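OBCA, Oxalate Biosynthetic Component A (Burkholderia glumae, PDB 4NNB) is an oxalate biosynthetic component with a TIM-barrel-clan domain that binds a magnesium ion and an oxaloacetate ion. Local coordinates at residues S279-R293 with G322-Q334. Residues are numbered along the deposited sequence; the frame is centred on the assembly and turned at random.
Sequences SVRGDRHGARSKLRR and GGYDNAPDFLDAQ. With OAA (oxaloacetate ion), chain C.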
loop_
_atom_site.group_PDB
_atom_site.type_symbol
_atom_site.label_atom_id
_atom_site.label_comp_id
_atom_site.label_asym_id
_atom_site.label_seq_id
_atom_site.Cartn_x
_atom_site.Cartn_y
_atom_site.Cartn_z
ATOM N N SER A 279 -4.183 0.990 14.075
ATOM C CA SER A 279 -4.960 2.017 13.385
ATOM C C SER A 279 -6.445 1.646 13.209
ATOM O O SER A 279 -6.782 0.475 12.998
ATOM C CB SER A 279 -4.314 2.286 12.026
ATOM O OG SER A 279 -5.152 3.072 11.220
ATOM N N VAL A 280 -7.340 2.632 13.312
ATOM C CA VAL A 280 -8.739 2.391 12.930
ATOM C C VAL A 280 -9.156 3.224 11.712
ATOM O O VAL A 280 -10.333 3.568 11.540
ATOM C CB VAL A 280 -9.736 2.585 14.103
ATOM C CG1 VAL A 280 -9.480 1.557 15.191
ATOM C CG2 VAL A 280 -9.659 4.000 14.669
ATOM N N ARG A 281 -8.172 3.524 10.871
ATOM C CA ARG A 281 -8.403 4.205 9.600
ATOM C C ARG A 281 -9.564 3.571 8.836
ATOM O O ARG A 281 -9.685 2.338 8.768
ATOM C CB ARG A 281 -7.129 4.181 8.742
ATOM C CG ARG A 281 -7.385 4.286 7.233
ATOM C CD ARG A 281 -6.816 5.540 6.585
ATOM N NE ARG A 281 -5.417 5.372 6.232
ATOM C CZ ARG A 281 -4.828 5.862 5.140
ATOM N NH1 ARG A 281 -5.496 6.584 4.250
ATOM N NH2 ARG A 281 -3.544 5.625 4.950
ATOM N N GLY A 282 -10.427 4.427 8.294
ATOM C CA GLY A 282 -11.592 3.989 7.544
ATOM C C GLY A 282 -12.762 3.721 8.467
ATOM O O GLY A 282 -13.899 3.562 8.021
ATOM N N ASP A 283 -12.480 3.682 9.763
ATOM C CA ASP A 283 -13.458 3.239 10.740
ATOM C C ASP A 283 -13.512 4.203 11.913
ATOM O O ASP A 283 -13.034 3.895 13.008
ATOM C CB ASP A 283 -13.109 1.825 11.221
ATOM C CG ASP A 283 -14.139 1.249 12.174
ATOM O OD1 ASP A 283 -15.137 1.931 12.493
ATOM O OD2 ASP A 283 -13.935 0.104 12.624
ATOM N N ARG A 284 -14.095 5.372 11.676
ATOM C CA ARG A 284 -14.499 6.269 12.754
ATOM C C ARG A 284 -15.392 5.551 13.775
ATOM O O ARG A 284 -15.914 4.467 13.501
ATOM C CB ARG A 284 -15.250 7.457 12.164
ATOM C CG ARG A 284 -16.283 7.060 11.115
ATOM C CD ARG A 284 -17.043 8.273 10.611
ATOM N NE ARG A 284 -17.381 9.158 11.721
ATOM C CZ ARG A 284 -18.291 10.121 11.664
ATOM N NH1 ARG A 284 -18.971 10.333 10.542
ATOM N NH2 ARG A 284 -18.523 10.871 12.734
ATOM N N HIS A 285 -15.549 6.159 14.946
ATOM C CA HIS A 285 -16.367 5.607 16.030
ATOM C C HIS A 285 -15.756 4.431 16.806
ATOM O O HIS A 285 -16.400 3.888 17.704
ATOM C CB HIS A 285 -17.784 5.265 15.547
ATOM C CG HIS A 285 -18.718 6.435 15.554
ATOM N ND1 HIS A 285 -18.493 7.558 16.317
ATOM C CD2 HIS A 285 -19.881 6.651 14.894
ATOM C CE1 HIS A 285 -19.481 8.419 16.132
ATOM N NE2 HIS A 285 -20.333 7.892 15.274
ATOM N N GLY A 286 -14.531 4.036 16.470
ATOM C CA GLY A 286 -13.837 3.017 17.248
ATOM C C GLY A 286 -12.537 3.505 17.872
ATOM O O GLY A 286 -11.732 2.703 18.355
ATOM N N ALA A 287 -12.345 4.824 17.893
ATOM C CA ALA A 287 -11.030 5.406 18.178
ATOM C C ALA A 287 -10.559 5.282 19.624
ATOM O O ALA A 287 -9.369 5.424 19.892
ATOM C CB ALA A 287 -10.979 6.859 17.723
ATOM N N ARG A 288 -11.478 5.029 20.558
ATOM C CA ARG A 288 -11.086 4.836 21.956
ATOM C C ARG A 288 -11.269 3.392 22.420
ATOM O O ARG A 288 -10.974 3.055 23.572
ATOM C CB ARG A 288 -11.863 5.775 22.890
ATOM C CG ARG A 288 -12.729 6.809 22.185
ATOM C CD ARG A 288 -13.482 7.710 23.194
ATOM N NE ARG A 288 -14.258 6.951 24.178
ATOM C CZ ARG A 288 -13.861 6.723 25.429
ATOM N NH1 ARG A 288 -12.697 7.200 25.850
ATOM N NH2 ARG A 288 -14.623 6.021 26.259
ATOM N N SER A 289 -11.746 2.544 21.516
ATOM C CA SER A 289 -12.040 1.150 21.838
ATOM C C SER A 289 -10.817 0.328 22.256
ATOM O O SER A 289 -9.712 0.485 21.708
ATOM C CB SER A 289 -12.708 0.482 20.647
ATOM O OG SER A 289 -12.900 -0.892 20.897
ATOM N N LYS A 290 -11.034 -0.565 23.220
ATOM C CA LYS A 290 -9.984 -1.460 23.689
ATOM C C LYS A 290 -9.601 -2.464 22.595
ATOM O O LYS A 290 -8.572 -3.125 22.692
ATOM C CB LYS A 290 -10.420 -2.184 24.967
ATOM C CG LYS A 290 -11.585 -3.144 24.774
ATOM C CD LYS A 290 -12.055 -3.749 26.108
ATOM C CE LYS A 290 -10.906 -4.397 26.889
ATOM N NZ LYS A 290 -11.363 -5.288 28.012
ATOM N N LEU A 291 -10.433 -2.576 21.560
ATOM C CA LEU A 291 -10.078 -3.376 20.390
ATOM C C LEU A 291 -8.703 -2.949 19.841
ATOM O O LEU A 291 -7.944 -3.781 19.331
ATOM C CB LEU A 291 -11.171 -3.279 19.309
ATOM C CG LEU A 291 -10.954 -4.100 18.029
ATOM C CD1 LEU A 291 -10.836 -5.600 18.344
ATOM C CD2 LEU A 291 -12.052 -3.844 17.008
ATOM N N ARG A 292 -8.361 -1.669 20.010
ATOM C CA ARG A 292 -7.106 -1.130 19.488
ATOM C C ARG A 292 -5.863 -1.626 20.219
ATOM O O ARG A 292 -4.748 -1.328 19.804
ATOM C CB ARG A 292 -7.145 0.401 19.453
ATOM C CG ARG A 292 -8.244 0.956 18.546
ATOM C CD ARG A 292 -8.181 2.473 18.454
ATOM N NE ARG A 292 -7.016 2.904 17.679
ATOM C CZ ARG A 292 -6.707 4.172 17.429
ATOM N NH1 ARG A 292 -7.472 5.155 17.903
ATOM N NH2 ARG A 292 -5.638 4.456 16.697
ATOM N N ARG A 293 -6.053 -2.379 21.303
ATOM C CA ARG A 293 -4.948 -3.091 21.948
ATOM C C ARG A 293 -5.269 -4.570 22.218
ATOM O O ARG A 293 -4.429 -5.293 22.735
ATOM C CB ARG A 293 -4.531 -2.397 23.267
ATOM C CG ARG A 293 -5.690 -2.158 24.237
ATOM C CD ARG A 293 -5.264 -1.346 25.467
ATOM N NE ARG A 293 -6.430 -0.959 26.260
ATOM C CZ ARG A 293 -7.177 0.117 26.032
ATOM N NH1 ARG A 293 -6.876 0.954 25.043
ATOM N NH2 ARG A 293 -8.232 0.361 26.804
ATOM N N GLY A 322 -10.593 10.275 5.749
ATOM C CA GLY A 322 -10.551 8.943 6.346
ATOM C C GLY A 322 -9.755 8.742 7.635
ATOM O O GLY A 322 -9.563 7.605 8.074
ATOM N N GLY A 323 -9.307 9.828 8.253
ATOM C CA GLY A 323 -8.486 9.745 9.457
ATOM C C GLY A 323 -9.150 9.198 10.715
ATOM O O GLY A 323 -10.277 8.710 10.679
ATOM N N TYR A 324 -8.445 9.286 11.839
ATOM C CA TYR A 324 -8.952 8.742 13.104
ATOM C C TYR A 324 -8.294 9.440 14.288
ATOM O O TYR A 324 -7.128 9.854 14.229
ATOM C CB TYR A 324 -8.713 7.222 13.203
ATOM C CG TYR A 324 -7.283 6.843 12.924
ATOM C CD1 TYR A 324 -6.816 6.759 11.620
ATOM C CD2 TYR A 324 -6.391 6.585 13.960
ATOM C CE1 TYR A 324 -5.506 6.431 11.345
ATOM C CE2 TYR A 324 -5.065 6.252 13.688
ATOM C CZ TYR A 324 -4.641 6.179 12.370
ATOM O OH TYR A 324 -3.343 5.854 12.056
ATOM N N ASP A 325 -9.048 9.545 15.373
ATOM C CA ASP A 325 -8.564 10.221 16.576
ATOM C C ASP A 325 -7.641 9.318 17.379
ATOM O O ASP A 325 -7.698 8.085 17.287
ATOM C CB ASP A 325 -9.754 10.651 17.449
ATOM C CG ASP A 325 -9.378 11.711 18.499
ATOM O OD1 ASP A 325 -8.289 12.314 18.418
ATOM O OD2 ASP A 325 -10.198 11.942 19.398
ATOM N N ASN A 326 -6.770 9.953 18.148
ATOM C CA ASN A 326 -6.036 9.287 19.198
ATOM C C ASN A 326 -6.061 10.226 20.390
ATOM O O ASN A 326 -5.183 11.066 20.531
ATOM C CB ASN A 326 -4.598 8.996 18.759
ATOM C CG ASN A 326 -4.535 8.080 17.527
ATOM O OD1 ASN A 326 -4.587 6.853 17.646
ATOM N ND2 ASN A 326 -4.448 8.684 16.345
ATOM N N ALA A 327 -7.087 10.100 21.224
ATOM C CA ALA A 327 -7.301 11.044 22.332
ATOM C C ALA A 327 -6.343 10.783 23.510
ATOM O O ALA A 327 -5.821 9.669 23.652
ATOM C CB ALA A 327 -8.735 10.967 22.789
ATOM N N PRO A 328 -6.122 11.803 24.371
ATOM C CA PRO A 328 -5.248 11.615 25.536
ATOM C C PRO A 328 -5.656 10.460 26.470
ATOM O O PRO A 328 -4.760 9.766 26.938
ATOM C CB PRO A 328 -5.356 12.957 26.269
ATOM C CG PRO A 328 -5.670 13.944 25.182
ATOM C CD PRO A 328 -6.588 13.202 24.260
ATOM N N ASP A 329 -6.946 10.262 26.742
ATOM C CA ASP A 329 -7.354 9.163 27.630
ATOM C C ASP A 329 -7.090 7.791 27.003
ATOM O O ASP A 329 -6.567 6.873 27.654
ATOM C CB ASP A 329 -8.816 9.296 28.104
ATOM C CG ASP A 329 -9.821 9.306 26.964
ATOM O OD1 ASP A 329 -9.465 9.647 25.815
ATOM O OD2 ASP A 329 -10.997 8.994 27.220
ATOM N N PHE A 330 -7.440 7.662 25.730
ATOM C CA PHE A 330 -7.090 6.467 24.974
ATOM C C PHE A 330 -5.581 6.195 25.008
ATOM O O PHE A 330 -5.147 5.067 25.268
ATOM C CB PHE A 330 -7.545 6.621 23.534
ATOM C CG PHE A 330 -6.970 5.587 22.612
ATOM C CD1 PHE A 330 -7.327 4.253 22.741
ATOM C CD2 PHE A 330 -6.069 5.949 21.619
ATOM C CE1 PHE A 330 -6.807 3.290 21.883
ATOM C CE2 PHE A 330 -5.544 4.989 20.756
ATOM C CZ PHE A 330 -5.918 3.663 20.887
ATOM N N LEU A 331 -4.782 7.225 24.753
ATOM C CA LEU A 331 -3.330 7.053 24.719
ATOM C C LEU A 331 -2.746 6.655 26.072
ATOM O O LEU A 331 -1.807 5.848 26.142
ATOM C CB LEU A 331 -2.641 8.298 24.155
ATOM C CG LEU A 331 -2.882 8.476 22.652
ATOM C CD1 LEU A 331 -2.557 9.903 22.195
ATOM C CD2 LEU A 331 -2.062 7.450 21.867
ATOM N N ASP A 332 -3.307 7.196 27.149
ATOM C CA ASP A 332 -2.891 6.789 28.497
ATOM C C ASP A 332 -3.066 5.281 28.674
ATOM O O ASP A 332 -2.178 4.594 29.205
ATOM C CB ASP A 332 -3.679 7.551 29.571
ATOM C CG ASP A 332 -3.274 7.155 30.988
ATOM O OD1 ASP A 332 -2.104 7.378 31.360
ATOM O OD2 ASP A 332 -4.122 6.624 31.737
ATOM N N ALA A 333 -4.207 4.776 28.213
ATOM C CA ALA A 333 -4.516 3.351 28.266
ATOM C C ALA A 333 -3.580 2.518 27.367
ATOM O O ALA A 333 -3.095 1.458 27.785
ATOM C CB ALA A 333 -5.981 3.116 27.886
ATOM N N GLN A 334 -3.351 2.977 26.134
ATOM C CA GLN A 334 -2.391 2.311 25.239
ATOM C C GLN A 334 -1.023 2.165 25.883
ATOM O O GLN A 334 -0.497 1.050 25.986
ATOM C CB GLN A 334 -2.238 3.069 23.905
ATOM C CG GLN A 334 -3.464 3.023 23.010
ATOM C CD GLN A 334 -3.865 1.606 22.567
ATOM O OE1 GLN A 334 -4.594 0.907 23.274
ATOM N NE2 GLN A 334 -3.415 1.198 21.373
HETATM O O1 OAA C . -0.739 2.741 12.739
HETATM O O2 OAA C . -0.584 1.341 10.960
HETATM O O4 OAA C . -2.795 4.408 7.333
HETATM O O5 OAA C . -3.763 4.725 9.395
HETATM O O3 OAA C . -1.533 2.168 8.558
HETATM C C1 OAA C . -0.882 2.510 11.458
HETATM C C2 OAA C . -1.396 3.628 10.579
HETATM C C3 OAA C . -1.914 3.221 9.218
HETATM C C4 OAA C . -2.884 4.159 8.616
HETATM O O HOH W 1 -11.851 6.980 9.089
HETATM O O HOH W 2 -8.882 8.102 20.779
#
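Arg292 reaches across to the loop before helix 328-341 and grips it at a backbone carbonyl and a side-chain amide oxygen: NH1 donates to Asp325 O (3.0 Å), in the guanidinium plane, while NH2 meets Asn326 OD1 at 2.8 Å along a more bent path, with the amide oxygen tilted out of that plane. NH1 also bonds Ala287 O and NE bonds Thr278 O, so the buried group is fixed in rotation. One salt bridge, Arg288 NH1 to Asp329 OD2 (2.8 Å), ties the exposed flank, its two planes only 16° apart. At the helix side Arg293 NH1 gives a straight bond to Gln334 OE1 (2.9 Å), and Gln334 NE2 returns one to Arg292 O from above the carbonyl plane. The first loop leaves strand 273-276; the second comes after 308-311, its parallel neighbour in the TIM-barrel sheet, and the short strand 317-318. Both line the oxaloacetate pocket. There Ser279 OG donates to O5 of the ligand while accepting from Arg281 N in an ST turn; Arg281 NE and NH2 both hold ligand O4, and Tyr324 OH lies 2.9 Å from O5. With CG anti to the backbone N (chi1 167°), the Phe330 ring is carried under the Arg292 guanidinium, CZ toward the rim of one face and the planes 19° apart; Val280 CG2 lies toward the rim of the opposite face. Ala287 O sits above the centre of the same ring, and Val280 CG2 also touches Tyr324 CB at 3.7 Å.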